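Local coordinates for protein sialyltransferase 0160 (Photobacterium damselae, PDB 4R84) that probably transfers sialic acid from a CMP-activated donor to galactoside acceptors in alpha-2,6 linkage, as a glycosyltransferase of the GT-B structural group, at residues Q77-D82 / F96-I101; P118-Y123 / A185-Y190; N280-H285 / Y292-E297; E478-P483 / K497-W502. One frame throughout, in Å; residues are numbered along the deposited sequence.

Contact 1 (Q77-D82 / F96-I101); sequences QAISFD and FTFKGI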
# COMPACT_ATOMS: atom_id res chain seq x y z
N GLN A 77 -12.55 42.23 -18.18
CA GLN A 77 -13.83 42.20 -18.88
C GLN A 77 -14.09 40.87 -19.60
O GLN A 77 -15.04 40.75 -20.35
CB GLN A 77 -13.92 43.37 -19.87
CG GLN A 77 -14.28 44.67 -19.19
CD GLN A 77 -15.54 44.55 -18.35
OE1 GLN A 77 -16.59 44.16 -18.86
NE2 GLN A 77 -15.45 44.88 -17.07
N ALA A 78 -13.23 39.88 -19.36
CA ALA A 78 -13.47 38.56 -19.92
C ALA A 78 -14.46 37.81 -19.04
O ALA A 78 -14.58 38.11 -17.85
CB ALA A 78 -12.17 37.78 -20.05
N ILE A 79 -15.17 36.85 -19.61
CA ILE A 79 -16.01 35.99 -18.80
C ILE A 79 -15.15 34.87 -18.24
O ILE A 79 -15.11 34.65 -17.04
CB ILE A 79 -17.19 35.39 -19.59
CG1 ILE A 79 -18.09 36.51 -20.14
CG2 ILE A 79 -18.01 34.48 -18.70
CD1 ILE A 79 -18.58 37.47 -19.08
N SER A 80 -14.47 34.17 -19.14
CA SER A 80 -13.52 33.13 -18.75
C SER A 80 -12.15 33.50 -19.27
O SER A 80 -12.03 34.04 -20.36
CB SER A 80 -13.95 31.77 -19.30
OG SER A 80 -15.22 31.39 -18.79
N PHE A 81 -11.11 33.21 -18.49
CA PHE A 81 -9.75 33.45 -18.96
C PHE A 81 -8.78 32.52 -18.27
O PHE A 81 -9.11 31.89 -17.26
CB PHE A 81 -9.32 34.90 -18.74
CG PHE A 81 -9.21 35.30 -17.30
CD1 PHE A 81 -10.33 35.73 -16.61
CD2 PHE A 81 -8.00 35.20 -16.63
CE1 PHE A 81 -10.24 36.08 -15.28
CE2 PHE A 81 -7.90 35.55 -15.30
CZ PHE A 81 -9.03 35.99 -14.62
N ASP A 82 -7.57 32.45 -18.82
CA ASP A 82 -6.59 31.51 -18.29
C ASP A 82 -5.65 32.12 -17.27
O ASP A 82 -5.08 33.19 -17.49
CB ASP A 82 -5.75 30.92 -19.43
CG ASP A 82 -6.50 29.89 -20.26
OD1 ASP A 82 -7.62 29.48 -19.86
OD2 ASP A 82 -5.95 29.47 -21.30
N PHE A 96 -9.36 35.56 -6.77
CA PHE A 96 -10.06 36.30 -7.86
C PHE A 96 -11.55 36.34 -7.57
O PHE A 96 -12.13 35.37 -7.09
CB PHE A 96 -9.79 35.66 -9.22
CG PHE A 96 -8.33 35.56 -9.55
CD1 PHE A 96 -7.67 36.62 -10.13
CD2 PHE A 96 -7.61 34.42 -9.23
CE1 PHE A 96 -6.31 36.53 -10.43
CE2 PHE A 96 -6.27 34.33 -9.52
CZ PHE A 96 -5.61 35.39 -10.12
N THR A 97 -12.17 37.49 -7.85
CA THR A 97 -13.61 37.62 -7.66
C THR A 97 -14.29 38.07 -8.95
O THR A 97 -13.89 39.07 -9.58
CB THR A 97 -13.93 38.62 -6.53
OG1 THR A 97 -13.55 38.05 -5.27
CG2 THR A 97 -15.42 38.94 -6.48
N PHE A 98 -15.29 37.30 -9.38
CA PHE A 98 -16.11 37.70 -10.51
C PHE A 98 -17.42 38.25 -9.99
O PHE A 98 -18.04 37.67 -9.10
CB PHE A 98 -16.37 36.52 -11.46
CG PHE A 98 -17.32 36.84 -12.57
CD1 PHE A 98 -16.86 37.39 -13.75
CD2 PHE A 98 -18.69 36.61 -12.43
CE1 PHE A 98 -17.74 37.70 -14.79
CE2 PHE A 98 -19.57 36.92 -13.46
CZ PHE A 98 -19.10 37.46 -14.64
N LYS A 99 -17.85 39.37 -10.56
CA LYS A 99 -19.16 39.93 -10.24
C LYS A 99 -19.94 40.11 -11.53
O LYS A 99 -19.45 40.72 -12.47
CB LYS A 99 -19.03 41.28 -9.52
CG LYS A 99 -18.47 41.18 -8.12
CD LYS A 99 -18.17 42.55 -7.53
CE LYS A 99 -17.53 42.42 -6.16
NZ LYS A 99 -17.05 43.73 -5.64
N GLY A 100 -21.14 39.55 -11.58
CA GLY A 100 -21.98 39.69 -12.76
C GLY A 100 -23.38 40.06 -12.34
O GLY A 100 -23.96 39.46 -11.42
N ILE A 101 -23.96 41.03 -13.03
CA ILE A 101 -25.28 41.50 -12.69
C ILE A 101 -26.20 41.34 -13.88
O ILE A 101 -25.86 41.72 -14.99
CB ILE A 101 -25.24 42.97 -12.23
CG1 ILE A 101 -24.31 43.12 -11.03
CG2 ILE A 101 -26.63 43.47 -11.89
CD1 ILE A 101 -23.97 44.56 -10.69
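I79 and F98 meet through one methyl and one ring corner: CD1 of I79 lies 4.4 Å from CE1 of F98, approaching the ring obliquely. The aliphatic chain reaches this place by two bends (chi1 -60°, chi2 -54°), which swing CD1 towards strand 92-101. From the same loop, the carbonyl oxygen of A78 stands at the edge of the F98 ring, close to its plane and 4.4 Å from CE1, a distance that leaves at most a weak electrostatic effect. Farther along, F81 and F96 only approach each other, CZ of F81 staying 4.7 Å from CD1 of F96. W62 of strand 59-66 meets F81 edge-to-face and F98 at a slant, while F57 meets F98 edge-to-face. The pieces belong to a small beta domain, consistent with its assignment to the PKD-like family, in which the C66-C95 disulfide ties strand 59-66 to strand 92-101. The contact illustrates how lightly a loop can lie on a strand: what joins the two segments is weak, undirected dispersion, whereas the directional bond that fixes the loop goes to strand 59-66, from W62 NE1 to I79 O.

Contact 2 (P118-Y123 / A185-Y190); sequences PTLEVY and AAIDEY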
# COMPACT_ATOMS: atom_id res chain seq x y z
N PRO A 118 5.21 20.93 -8.29
CA PRO A 118 4.78 19.61 -8.76
C PRO A 118 5.15 18.54 -7.73
O PRO A 118 6.06 18.76 -6.93
CB PRO A 118 5.57 19.41 -10.05
CG PRO A 118 6.80 20.28 -9.87
CD PRO A 118 6.29 21.49 -9.12
N THR A 119 4.44 17.42 -7.79
CA THR A 119 4.67 16.30 -6.88
C THR A 119 5.05 15.08 -7.69
O THR A 119 4.37 14.75 -8.68
CB THR A 119 3.42 15.99 -6.02
OG1 THR A 119 3.10 17.13 -5.21
CG2 THR A 119 3.66 14.78 -5.09
N LEU A 120 6.14 14.43 -7.27
CA LEU A 120 6.54 13.15 -7.83
C LEU A 120 6.26 12.09 -6.78
O LEU A 120 6.75 12.19 -5.66
CB LEU A 120 8.02 13.15 -8.22
CG LEU A 120 8.58 11.80 -8.68
CD1 LEU A 120 7.99 11.42 -10.04
CD2 LEU A 120 10.10 11.83 -8.72
N GLU A 121 5.46 11.08 -7.15
CA GLU A 121 5.16 9.97 -6.25
C GLU A 121 6.08 8.81 -6.60
O GLU A 121 6.14 8.39 -7.76
CB GLU A 121 3.69 9.55 -6.37
CG GLU A 121 2.68 10.67 -6.14
CD GLU A 121 1.27 10.25 -6.50
OE1 GLU A 121 1.01 9.02 -6.59
OE2 GLU A 121 0.43 11.15 -6.70
N VAL A 122 6.78 8.27 -5.60
CA VAL A 122 7.77 7.21 -5.85
C VAL A 122 7.38 5.97 -5.08
O VAL A 122 7.20 6.04 -3.87
CB VAL A 122 9.18 7.67 -5.46
CG1 VAL A 122 10.24 6.56 -5.71
CG2 VAL A 122 9.55 8.93 -6.26
N TYR A 123 7.23 4.85 -5.79
CA TYR A 123 6.72 3.60 -5.22
C TYR A 123 7.76 2.50 -5.35
O TYR A 123 8.25 2.26 -6.44
CB TYR A 123 5.43 3.18 -5.93
CG TYR A 123 4.30 4.16 -5.75
CD1 TYR A 123 4.19 5.29 -6.57
CD2 TYR A 123 3.37 3.97 -4.76
CE1 TYR A 123 3.14 6.20 -6.39
CE2 TYR A 123 2.33 4.85 -4.57
CZ TYR A 123 2.23 5.97 -5.38
OH TYR A 123 1.19 6.84 -5.18
N ALA A 185 18.64 7.77 -10.71
CA ALA A 185 19.01 8.72 -11.75
C ALA A 185 17.78 9.38 -12.38
O ALA A 185 17.81 10.57 -12.73
CB ALA A 185 19.86 8.03 -12.83
N ALA A 186 16.70 8.61 -12.55
CA ALA A 186 15.47 9.14 -13.13
C ALA A 186 14.87 10.21 -12.21
O ALA A 186 14.37 11.23 -12.67
CB ALA A 186 14.46 8.03 -13.39
N ILE A 187 14.92 9.97 -10.91
CA ILE A 187 14.41 10.97 -9.95
C ILE A 187 15.29 12.22 -9.97
O ILE A 187 14.79 13.35 -9.96
CB ILE A 187 14.35 10.39 -8.53
CG1 ILE A 187 13.34 9.24 -8.51
CG2 ILE A 187 13.97 11.48 -7.52
CD1 ILE A 187 13.41 8.36 -7.27
N ASP A 188 16.60 12.03 -10.02
CA ASP A 188 17.53 13.14 -10.09
C ASP A 188 17.27 14.01 -11.32
O ASP A 188 17.20 15.22 -11.21
CB ASP A 188 18.97 12.64 -10.12
CG ASP A 188 19.96 13.78 -10.08
OD1 ASP A 188 20.11 14.39 -9.00
OD2 ASP A 188 20.57 14.06 -11.13
N GLU A 189 17.07 13.37 -12.47
CA GLU A 189 16.79 14.09 -13.70
C GLU A 189 15.46 14.83 -13.62
O GLU A 189 15.32 15.97 -14.08
CB GLU A 189 16.74 13.12 -14.88
CG GLU A 189 16.64 13.79 -16.23
CD GLU A 189 16.54 12.78 -17.36
OE1 GLU A 189 15.88 11.74 -17.15
OE2 GLU A 189 17.17 13.00 -18.42
N TYR A 190 14.47 14.17 -13.03
CA TYR A 190 13.14 14.76 -12.91
C TYR A 190 13.22 16.00 -12.04
O TYR A 190 12.65 17.03 -12.39
CB TYR A 190 12.13 13.76 -12.34
CG TYR A 190 10.69 14.21 -12.49
CD1 TYR A 190 10.00 13.96 -13.67
CD2 TYR A 190 10.03 14.87 -11.45
CE1 TYR A 190 8.69 14.38 -13.84
CE2 TYR A 190 8.70 15.29 -11.60
CZ TYR A 190 8.04 15.04 -12.80
OH TYR A 190 6.75 15.44 -12.97
O HOH W 1 4.83 15.59 -11.19
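In both L120 and Y190, CG is anti to the backbone N (chi1 174° and -167°), which lays the leucine branches against the tyrosine ring. CD1 of L120 rests over one face, 4.2 Å above the plane and displaced towards the rim, while CB of L120 comes within 4.1 Å of CE2 of Y190. The second leucine methyl touches both helix residues, CD2 of L120 standing 4.1 Å from CG2 of I187 and as close to CD2 of Y190. One step further on, V122 and I187 meet tip to tip, and CD1 of I187 is 4.0 Å from CG1 and equally far from CG2 of V122. A water adds a polar bridge at the margin: it donates to O of T119 at 2.7 Å and is hydrogen-bonded to OH of Y190. Strand and helix run almost exactly antiparallel, as in the alpha/beta layers of a Rossmann-type domain. I215 of helix 213-219 touches both V122 and I187, and F151 of strand 149-154 touches L120 and I187. E121 and Y123, on the other side of the strand, pack against helix 129-144, which leaves the strand sandwiched between helices on both faces of the sheet.

Contact 3 (N280-H285 / Y292-E297); sequences NRYNWH and YYFLRE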
# COMPACT_ATOMS: atom_id res chain seq x y z
N ASN A 280 16.66 2.13 12.13
CA ASN A 280 16.59 2.59 10.74
C ASN A 280 15.21 2.37 10.17
O ASN A 280 14.98 2.61 8.98
CB ASN A 280 17.67 1.92 9.87
CG ASN A 280 17.45 0.42 9.66
OD1 ASN A 280 16.32 -0.06 9.58
ND2 ASN A 280 18.55 -0.30 9.52
N ARG A 281 14.29 1.91 11.02
CA ARG A 281 12.96 1.52 10.58
C ARG A 281 11.88 2.43 11.16
O ARG A 281 10.99 2.89 10.44
CB ARG A 281 12.69 0.05 10.98
CG ARG A 281 11.34 -0.50 10.53
CD ARG A 281 11.16 -1.98 10.89
NE ARG A 281 12.19 -2.83 10.29
CZ ARG A 281 12.14 -4.16 10.23
NH1 ARG A 281 11.10 -4.82 10.74
NH2 ARG A 281 13.12 -4.84 9.66
N TYR A 282 11.95 2.68 12.46
CA TYR A 282 10.86 3.37 13.15
C TYR A 282 11.25 4.75 13.65
O TYR A 282 10.68 5.26 14.62
CB TYR A 282 10.33 2.51 14.31
CG TYR A 282 9.56 1.30 13.84
CD1 TYR A 282 8.39 1.44 13.11
CD2 TYR A 282 10.00 0.02 14.15
CE1 TYR A 282 7.68 0.34 12.67
CE2 TYR A 282 9.30 -1.09 13.72
CZ TYR A 282 8.15 -0.94 13.00
OH TYR A 282 7.46 -2.05 12.58
N ASN A 283 12.22 5.37 12.99
CA ASN A 283 12.59 6.76 13.29
C ASN A 283 12.26 7.74 12.16
O ASN A 283 12.61 8.92 12.26
CB ASN A 283 14.08 6.86 13.59
CG ASN A 283 14.39 6.65 15.04
OD1 ASN A 283 13.56 6.91 15.92
ND2 ASN A 283 15.59 6.16 15.32
N TRP A 284 11.64 7.27 11.09
CA TRP A 284 11.41 8.15 9.95
C TRP A 284 10.44 9.28 10.28
O TRP A 284 10.58 10.38 9.74
CB TRP A 284 10.92 7.34 8.75
CG TRP A 284 12.06 6.52 8.19
CD1 TRP A 284 12.43 5.26 8.58
CD2 TRP A 284 12.98 6.91 7.18
NE1 TRP A 284 13.53 4.85 7.86
CE2 TRP A 284 13.89 5.86 7.00
CE3 TRP A 284 13.14 8.08 6.40
CZ2 TRP A 284 14.93 5.91 6.06
CZ3 TRP A 284 14.17 8.13 5.48
CH2 TRP A 284 15.05 7.06 5.32
N HIS A 285 9.50 9.02 11.19
CA HIS A 285 8.51 10.04 11.56
C HIS A 285 9.12 11.19 12.36
O HIS A 285 8.48 12.23 12.54
CB HIS A 285 7.37 9.40 12.34
CG HIS A 285 7.77 8.91 13.69
ND1 HIS A 285 8.73 7.93 13.87
CD2 HIS A 285 7.35 9.26 14.93
CE1 HIS A 285 8.88 7.70 15.17
NE2 HIS A 285 8.06 8.49 15.83
N TYR A 292 3.08 5.01 9.34
CA TYR A 292 3.41 3.58 9.37
C TYR A 292 2.11 2.81 9.32
O TYR A 292 1.34 2.85 10.28
CB TYR A 292 4.16 3.20 10.65
CG TYR A 292 5.44 3.95 10.94
CD1 TYR A 292 6.66 3.54 10.42
CD2 TYR A 292 5.43 5.03 11.80
CE1 TYR A 292 7.84 4.21 10.73
CE2 TYR A 292 6.59 5.72 12.11
CZ TYR A 292 7.79 5.31 11.57
OH TYR A 292 8.94 6.00 11.88
N TYR A 293 1.83 2.14 8.20
CA TYR A 293 0.62 1.35 8.10
C TYR A 293 0.90 -0.05 8.60
O TYR A 293 1.64 -0.80 7.96
CB TYR A 293 0.09 1.33 6.67
CG TYR A 293 -0.48 2.66 6.29
CD1 TYR A 293 -1.74 3.05 6.75
CD2 TYR A 293 0.25 3.56 5.52
CE1 TYR A 293 -2.26 4.28 6.43
CE2 TYR A 293 -0.27 4.81 5.20
CZ TYR A 293 -1.52 5.15 5.66
OH TYR A 293 -2.07 6.37 5.36
N PHE A 294 0.30 -0.38 9.74
CA PHE A 294 0.42 -1.70 10.34
C PHE A 294 -0.72 -2.60 9.86
O PHE A 294 -1.88 -2.20 9.92
CB PHE A 294 0.36 -1.60 11.87
CG PHE A 294 1.63 -1.13 12.53
CD1 PHE A 294 2.01 0.21 12.47
CD2 PHE A 294 2.39 -2.01 13.30
CE1 PHE A 294 3.15 0.64 13.11
CE2 PHE A 294 3.53 -1.58 13.94
CZ PHE A 294 3.92 -0.25 13.84
N LEU A 295 -0.42 -3.81 9.39
CA LEU A 295 -1.49 -4.76 9.11
C LEU A 295 -2.26 -5.12 10.39
O LEU A 295 -3.47 -5.36 10.34
CB LEU A 295 -0.96 -6.00 8.38
CG LEU A 295 0.19 -6.84 8.88
CD1 LEU A 295 -0.31 -7.88 9.86
CD2 LEU A 295 0.81 -7.50 7.67
N ARG A 296 -1.56 -5.16 11.52
CA ARG A 296 -2.23 -5.30 12.82
C ARG A 296 -1.71 -4.26 13.82
O ARG A 296 -0.82 -4.55 14.63
CB ARG A 296 -2.05 -6.72 13.37
CG ARG A 296 -2.87 -7.78 12.66
CD ARG A 296 -4.36 -7.61 12.92
NE ARG A 296 -4.70 -7.75 14.33
CZ ARG A 296 -5.06 -8.90 14.90
NH1 ARG A 296 -5.13 -10.00 14.16
NH2 ARG A 296 -5.35 -8.95 16.19
N GLU A 297 -2.26 -3.05 13.76
CA GLU A 297 -1.82 -1.97 14.62
C GLU A 297 -2.04 -2.32 16.09
O GLU A 297 -1.31 -1.87 16.96
CB GLU A 297 -2.53 -0.65 14.29
CG GLU A 297 -1.97 0.52 15.09
CD GLU A 297 -2.83 1.78 15.00
OE1 GLU A 297 -3.93 1.72 14.43
OE2 GLU A 297 -2.40 2.83 15.53
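The phenol oxygen of Y292 is the polar centre here: OH is hydrogen-bonded to ND1 of H285 at 2.8 Å, with a bent angle of 139°, and lies near the plane of the imidazole. The backbone N atoms of W284 and H285 are also close, each 3.1 Å from OH of Y292, so the oxygen is tucked into the turn of 282-285. H285 folds CG between its backbone N and carbonyl carbon (chi1 68°), which carries ND1 back over this turn; its NE2 is bonded to the carbonyl oxygen of Y312, and the imidazole is thereby held at both nitrogens. Aromatic packing supports the arrangement. CD1 of Y282 lies over one face of the Y292 ring, 3.7 Å from CE1 of Y292, with the two planes at 55°. Beyond it, CE1 of Y282 reaches CZ of F294 at 4.0 Å. CG of R281 lies over the centre of one face of the Y282 ring, while O of R281 sits at the edge of the Y292 ring, 3.4 Å from CE1 of Y292. That carbonyl oxygen is buried without a hydrogen-bonding partner, and the C-H edge may offset this slightly. Within the loop, NE1 of W284 donates to O of N280 at 2.9 Å from above the carbonyl plane. The cluster thus anchors the loop to strand 290-294: L313 of helix 307-313 touches Y282, H285, Y292 and F294, N283 and W284 pack on helix 252-267, and Y282 also meets L243 of helix 237-246.

Contact 4 (E478-P483 / K497-W502); sequences EALKSP and KDVLFW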
# COMPACT_ATOMS: atom_id res chain seq x y z
N GLU A 478 8.17 -27.45 18.81
CA GLU A 478 9.03 -26.38 18.32
C GLU A 478 8.23 -25.35 17.52
O GLU A 478 8.53 -24.17 17.58
CB GLU A 478 10.17 -26.97 17.48
CG GLU A 478 11.19 -27.69 18.38
CD GLU A 478 12.27 -28.43 17.61
OE1 GLU A 478 12.33 -28.29 16.37
OE2 GLU A 478 13.06 -29.15 18.27
N ALA A 479 7.18 -25.79 16.82
CA ALA A 479 6.33 -24.82 16.12
C ALA A 479 5.62 -23.91 17.12
O ALA A 479 5.62 -22.70 16.95
CB ALA A 479 5.31 -25.53 15.25
N LEU A 480 5.05 -24.51 18.17
CA LEU A 480 4.29 -23.73 19.14
C LEU A 480 5.15 -22.66 19.81
O LEU A 480 4.66 -21.58 20.14
CB LEU A 480 3.68 -24.64 20.21
CG LEU A 480 2.49 -25.47 19.76
CD1 LEU A 480 2.13 -26.50 20.81
CD2 LEU A 480 1.31 -24.55 19.49
N LYS A 481 6.44 -22.95 20.01
CA LYS A 481 7.32 -22.03 20.71
C LYS A 481 7.97 -21.00 19.78
O LYS A 481 8.64 -20.07 20.23
CB LYS A 481 8.41 -22.80 21.45
CG LYS A 481 7.92 -23.71 22.57
CD LYS A 481 9.09 -24.46 23.21
CE LYS A 481 8.64 -25.43 24.31
NZ LYS A 481 8.30 -26.79 23.80
N SER A 482 7.77 -21.15 18.47
CA SER A 482 8.39 -20.23 17.52
C SER A 482 7.82 -18.82 17.66
O SER A 482 6.66 -18.65 18.02
CB SER A 482 8.20 -20.73 16.08
OG SER A 482 6.86 -20.61 15.66
N PRO A 483 8.65 -17.81 17.37
CA PRO A 483 8.21 -16.41 17.36
C PRO A 483 6.95 -16.19 16.53
O PRO A 483 6.02 -15.55 17.00
CB PRO A 483 9.41 -15.67 16.75
CG PRO A 483 10.58 -16.48 17.17
CD PRO A 483 10.11 -17.93 17.18
N LYS A 497 -4.59 -25.17 19.54
CA LYS A 497 -5.21 -26.31 18.88
C LYS A 497 -5.23 -26.18 17.35
O LYS A 497 -5.42 -27.17 16.65
CB LYS A 497 -6.65 -26.48 19.38
CG LYS A 497 -7.59 -25.68 18.49
CD LYS A 497 -9.03 -25.78 18.80
CE LYS A 497 -9.78 -25.05 17.70
NZ LYS A 497 -9.63 -25.68 16.37
N ASP A 498 -5.07 -24.96 16.84
CA ASP A 498 -5.12 -24.71 15.41
C ASP A 498 -3.75 -24.90 14.78
O ASP A 498 -3.63 -24.90 13.55
CB ASP A 498 -5.60 -23.28 15.12
CG ASP A 498 -6.99 -23.01 15.68
OD1 ASP A 498 -7.85 -23.90 15.56
OD2 ASP A 498 -7.21 -21.92 16.26
N VAL A 499 -2.72 -25.02 15.60
CA VAL A 499 -1.35 -25.13 15.12
C VAL A 499 -0.95 -26.58 14.94
O VAL A 499 -0.87 -27.36 15.93
CB VAL A 499 -0.36 -24.42 16.07
CG1 VAL A 499 1.06 -24.57 15.55
CG2 VAL A 499 -0.72 -22.95 16.18
N LEU A 500 -0.71 -26.96 13.69
CA LEU A 500 -0.37 -28.34 13.35
C LEU A 500 1.04 -28.45 12.77
O LEU A 500 1.61 -27.47 12.30
CB LEU A 500 -1.38 -28.92 12.36
CG LEU A 500 -2.86 -28.79 12.72
CD1 LEU A 500 -3.77 -29.44 11.67
CD2 LEU A 500 -3.14 -29.35 14.11
N PHE A 501 1.59 -29.65 12.82
CA PHE A 501 2.90 -29.91 12.23
C PHE A 501 2.89 -31.12 11.30
O PHE A 501 2.29 -32.15 11.62
CB PHE A 501 3.96 -30.13 13.33
CG PHE A 501 5.33 -30.45 12.79
CD1 PHE A 501 6.16 -29.44 12.34
CD2 PHE A 501 5.78 -31.75 12.73
CE1 PHE A 501 7.43 -29.74 11.84
CE2 PHE A 501 7.03 -32.05 12.23
CZ PHE A 501 7.85 -31.04 11.78
N TRP A 502 3.52 -30.97 10.14
CA TRP A 502 3.79 -32.08 9.21
C TRP A 502 5.28 -32.07 8.88
O TRP A 502 5.84 -31.04 8.51
CB TRP A 502 2.94 -31.99 7.92
CG TRP A 502 1.68 -32.87 7.84
CD1 TRP A 502 1.57 -34.07 7.19
CD2 TRP A 502 0.38 -32.60 8.39
NE1 TRP A 502 0.29 -34.57 7.30
CE2 TRP A 502 -0.46 -33.68 8.04
CE3 TRP A 502 -0.16 -31.56 9.14
CZ2 TRP A 502 -1.80 -33.74 8.42
CZ3 TRP A 502 -1.49 -31.62 9.52
CH2 TRP A 502 -2.30 -32.71 9.16
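L480 and V499 bring together a helix and the second strand of a beta-alpha-beta crossover: the parallel strands 462-468 and 499-502 pair with each other, and helices 476-481 and 483-490 lie on the connection between them. The interaction across the two segments is apolar. CD2 of L480 comes to 3.8 Å from CB of V499 and also nears both valine methyls, at 3.9 Å from CG1 and 4.2 Å from CG2 of V499, so this methyl sits over CB of V499, on the side of its hydrogen. With CG1 of V499 anti to the backbone N (chi1 179°), the C-H side of CB faces L480. A479 adds a looser touch, its CB lying 4.4 Å from CG1 of V499, and F467 of the neighbouring strand packs on both A479 and V499. Hydrogen bonds act around this core. O of V499 is bonded to NE of R476, a polar link from the strand to the start of the helix, and strand 499-502 pairs by its backbone with I465 and F467. The ionic part is local to the strand's approach: NZ of K497 forms a salt bridge with OD1 of D498, whose OD2 is bonded to N of K495. At the helix's end, S482 is the N-cap of helix 483-490, with a weak bond from N of V485 to its OG. The carbonyl oxygen of A479 accepts twice from this one serine, from N at 3.1 Å and from OG of S482 at 2.8 Å, the hydroxyl lying in the carbonyl plane on a lone pair.

From the N terminus the four contacts follow in series; none nests in or crosses another. Contact 1 closes a 13-residue loop inside the small N-terminal beta domain. Strand 106-125, neighbour of 92-101, then carries the chain into the first Rossmann-type region, where contact 2 spans 61 residues and lays helix 181-192 on the sheet. Contact 3 closes a short loop, with six residues between its segments, securing it to strand 290-294, its centre about 23 Å from that of contact 2. Contact 4, with 13 intervening residues, joins helix and strand near the C terminus, about 72 Å from contact 1 between centres. Contacts 1, 2 and 3 all reach one large sheet, whereas contact 4 belongs to the separate parallel pair 462-468/499-502.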